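Local coordinates for protein endolysin (Clostridium phage phiCD27, PDB 3QAY) that probably cleaves the amide bond between N-acetylmuramic acid and L-alanine in the cell-wall peptidoglycan of Clostridium difficile, using a bound zinc ion, at residues 80-85 against 172-177. Numbering follows the deposited sequence.
Sequences LLIELH and EGVLNK. With ZN (zinc ion), chain E.
Val174 CG1 and Leu80 CD2 meet tip to tip at 3.4 Å, closer than methyl carbons usually pack. Val174 alone represents the helix in this contact; its other methyl, CG2, lies 4.3 Å from Ile82 CD1. The rotamer decides which methyl meets which partner: CG1 stands anti to the backbone N (chi1 169°), CG2 beside it. Only 93 Å² is buried between the segments, yet all three residues are buried; Tyr108 packs on both Leu80 and Val174, and Ile112 also touches the valine, both from helix 103-116. Just beyond Val174 the helix ends in a Schellman motif: Asn176, with positive phi, is the C' residue, and Lys177 N bonds to Glu172 O at 3.2 Å. Leu80 and Ile82 point from one face of strand 80-87 to the helix, whereas Glu83 and His85 serve the other. His85 ND1 binds the zinc ion at 2.0 Å, beside ligands His10 and Glu27 and a water 2.4 Å from the metal. His85 NE2 donates a nearly straight bond (167°) to Glu83 OE1 at 2.7 Å, in the plane of the imidazole but 26° out of the carboxylate plane, on its anti side. Glu83 OE2 is held by a salt bridge to Lys69 and a hydrogen bond to Thr7; with ND1 on the metal and NE2 on this acid, the ring's rotation is set from both sides. A central strand backed by the C-terminal helix, with a zinc-binding histidine further along it on the other face, is characteristic of the alpha/beta fold of zinc-dependent N-acetylmuramoyl-L-alanine amidases.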
ATOM      1  N   LEU A  80     -10.208   3.630   7.869  1.00 12.51           N
ATOM      2  CA  LEU A  80      -9.612   3.250   6.589  1.00 11.49           C
ATOM      3  C   LEU A  80      -8.358   2.376   6.753  1.00 10.88           C
ATOM      4  O   LEU A  80      -7.486   2.662   7.576  1.00 10.80           O
ATOM      5  CB  LEU A  80      -9.268   4.512   5.784  1.00 11.34           C
ATOM      6  CG  LEU A  80      -8.701   4.317   4.372  1.00 10.92           C
ATOM      7  CD1 LEU A  80      -9.679   3.574   3.480  1.00  9.72           C
ATOM      8  CD2 LEU A  80      -8.331   5.666   3.745  1.00 10.98           C
ATOM      9  N   LEU A  81      -8.277   1.321   5.947  1.00 10.21           N
ATOM     10  CA  LEU A  81      -7.081   0.488   5.841  1.00  9.54           C
ATOM     11  C   LEU A  81      -6.438   0.664   4.469  1.00  8.72           C
ATOM     12  O   LEU A  81      -7.128   0.645   3.450  1.00  8.53           O
ATOM     13  CB  LEU A  81      -7.437  -0.985   6.052  1.00  9.75           C
ATOM     14  CG  LEU A  81      -6.376  -2.039   5.707  1.00  9.97           C
ATOM     15  CD1 LEU A  81      -5.112  -1.848   6.542  1.00 10.58           C
ATOM     16  CD2 LEU A  81      -6.950  -3.441   5.892  1.00 10.92           C
ATOM     17  N   ILE A  82      -5.120   0.843   4.460  1.00  7.72           N
ATOM     18  CA  ILE A  82      -4.334   0.880   3.234  1.00  7.38           C
ATOM     19  C   ILE A  82      -3.258  -0.185   3.363  1.00  6.97           C
ATOM     20  O   ILE A  82      -2.530  -0.198   4.359  1.00  6.91           O
ATOM     21  CB  ILE A  82      -3.634   2.249   3.037  1.00  7.08           C
ATOM     22  CG1 ILE A  82      -4.656   3.371   2.859  1.00  6.87           C
ATOM     23  CG2 ILE A  82      -2.687   2.204   1.835  1.00  7.86           C
ATOM     24  CD1 ILE A  82      -4.083   4.747   3.116  1.00  7.26           C
ATOM     25  N   GLU A  83      -3.166  -1.089   2.392  1.00  6.53           N
ATOM     26  CA  GLU A  83      -2.029  -2.011   2.338  1.00  6.59           C
ATOM     27  C   GLU A  83      -1.141  -1.668   1.154  1.00  6.39           C
ATOM     28  O   GLU A  83      -1.612  -1.531   0.030  1.00  5.96           O
ATOM     29  CB  GLU A  83      -2.448  -3.476   2.267  1.00  6.71           C
ATOM     30  CG  GLU A  83      -1.245  -4.429   2.374  1.00  6.75           C
ATOM     31  CD  GLU A  83      -1.639  -5.840   2.738  1.00  8.36           C
ATOM     32  OE1 GLU A  83      -1.790  -6.657   1.808  1.00  9.50           O
ATOM     33  OE2 GLU A  83      -1.814  -6.129   3.948  1.00  8.72           O
ATOM     34  N   LEU A  84       0.153  -1.554   1.434  1.00  6.50           N
ATOM     35  CA  LEU A  84       1.134  -1.110   0.468  1.00  6.19           C
ATOM     36  C   LEU A  84       1.775  -2.302  -0.208  1.00  6.62           C
ATOM     37  O   LEU A  84       2.320  -3.204   0.460  1.00  6.53           O
ATOM     38  CB  LEU A  84       2.211  -0.266   1.161  1.00  6.20           C
ATOM     39  CG  LEU A  84       1.727   1.034   1.807  1.00  5.95           C
ATOM     40  CD1 LEU A  84       2.886   1.763   2.475  1.00  6.28           C
ATOM     41  CD2 LEU A  84       1.061   1.916   0.765  1.00  6.23           C
ATOM     42  N   HIS A  85       1.697  -2.294  -1.537  1.00  6.71           N
ATOM     43  CA  HIS A  85       2.362  -3.261  -2.392  1.00  7.10           C
ATOM     44  C   HIS A  85       3.105  -2.559  -3.523  1.00  7.28           C
ATOM     45  O   HIS A  85       2.936  -1.360  -3.763  1.00  6.28           O
ATOM     46  CB  HIS A  85       1.340  -4.227  -3.001  1.00  7.36           C
ATOM     47  CG  HIS A  85       0.792  -5.218  -2.024  1.00  8.13           C
ATOM     48  ND1 HIS A  85       1.250  -6.514  -1.943  1.00  8.87           N
ATOM     49  CD2 HIS A  85      -0.172  -5.101  -1.080  1.00  9.07           C
ATOM     50  CE1 HIS A  85       0.588  -7.156  -0.996  1.00  9.67           C
ATOM     51  NE2 HIS A  85      -0.276  -6.319  -0.452  1.00  9.54           N
ATOM     52  N   GLU A 172      -3.011  13.033  -0.822  1.00 11.21           N
ATOM     53  CA  GLU A 172      -3.888  13.950  -1.560  1.00 12.07           C
ATOM     54  C   GLU A 172      -5.095  13.211  -2.131  1.00 12.13           C
ATOM     55  O   GLU A 172      -6.227  13.706  -2.066  1.00 12.51           O
ATOM     56  CB  GLU A 172      -3.130  14.669  -2.677  1.00 12.57           C
ATOM     57  CG  GLU A 172      -2.198  15.759  -2.179  1.00 14.17           C
ATOM     58  CD  GLU A 172      -1.609  16.604  -3.298  1.00 15.89           C
ATOM     59  OE1 GLU A 172      -1.586  16.151  -4.464  1.00 17.72           O
ATOM     60  OE2 GLU A 172      -1.164  17.730  -3.002  1.00 15.69           O
ATOM     61  N   GLY A 173      -4.844  12.023  -2.680  1.00 11.91           N
ATOM     62  CA  GLY A 173      -5.892  11.170  -3.221  1.00 12.05           C
ATOM     63  C   GLY A 173      -6.894  10.728  -2.175  1.00 12.26           C
ATOM     64  O   GLY A 173      -8.092  10.908  -2.349  1.00 12.77           O
ATOM     65  N   VAL A 174      -6.408  10.146  -1.085  1.00 12.41           N
ATOM     66  CA  VAL A 174      -7.297   9.659  -0.019  1.00 12.62           C
ATOM     67  C   VAL A 174      -8.111  10.810   0.580  1.00 13.46           C
ATOM     68  O   VAL A 174      -9.328  10.704   0.745  1.00 13.29           O
ATOM     69  CB  VAL A 174      -6.503   8.918   1.077  1.00 12.37           C
ATOM     70  CG1 VAL A 174      -7.368   8.646   2.299  1.00 12.62           C
ATOM     71  CG2 VAL A 174      -5.928   7.614   0.518  1.00 11.51           C
ATOM     72  N   LEU A 175      -7.440  11.923   0.858  1.00 14.20           N
ATOM     73  CA  LEU A 175      -8.075  13.051   1.529  1.00 15.55           C
ATOM     74  C   LEU A 175      -8.879  13.953   0.589  1.00 16.75           C
ATOM     75  O   LEU A 175      -9.645  14.803   1.055  1.00 17.30           O
ATOM     76  CB  LEU A 175      -7.026  13.875   2.280  1.00 15.71           C
ATOM     77  CG  LEU A 175      -6.279  13.141   3.397  1.00 15.61           C
ATOM     78  CD1 LEU A 175      -5.288  14.088   4.067  1.00 14.55           C
ATOM     79  CD2 LEU A 175      -7.247  12.540   4.425  1.00 14.66           C
ATOM     80  N   ASN A 176      -8.717  13.765  -0.721  1.00 17.48           N
ATOM     81  CA  ASN A 176      -9.416  14.574  -1.734  1.00 19.13           C
ATOM     82  C   ASN A 176      -9.147  16.063  -1.561  1.00 20.56           C
ATOM     83  O   ASN A 176     -10.063  16.880  -1.530  1.00 21.99           O
ATOM     84  CB  ASN A 176     -10.930  14.297  -1.734  1.00 19.40           C
ATOM     85  CG  ASN A 176     -11.629  14.792  -3.010  1.00 20.16           C
ATOM     86  OD1 ASN A 176     -10.985  15.227  -3.963  1.00 19.69           O
ATOM     87  ND2 ASN A 176     -12.952  14.720  -3.022  1.00 21.00           N
ATOM     88  N   LYS A 177      -7.876  16.406  -1.441  1.00 21.56           N
ATOM     89  CA  LYS A 177      -7.463  17.798  -1.393  1.00 23.25           C
ATOM     90  C   LYS A 177      -6.019  17.914  -1.829  1.00 23.96           C
ATOM     91  O   LYS A 177      -5.318  16.909  -1.959  1.00 22.88           O
ATOM     92  CB  LYS A 177      -7.650  18.385   0.011  1.00 23.89           C
ATOM     93  CG  LYS A 177      -6.863  17.695   1.115  1.00 23.54           C
ATOM     94  CD  LYS A 177      -6.992  18.453   2.432  1.00 24.35           C
ATOM     95  CE  LYS A 177      -5.889  18.062   3.411  1.00 24.11           C
ATOM     96  NZ  LYS A 177      -5.889  18.909   4.636  1.00 24.60           N
TER
HETATM   97 ZN    ZN E 180       2.567  -7.500  -3.071  1.00  9.00          ZN
HETATM   98  O   HOH W   1       0.962  -9.311  -3.257  1.00 13.81           O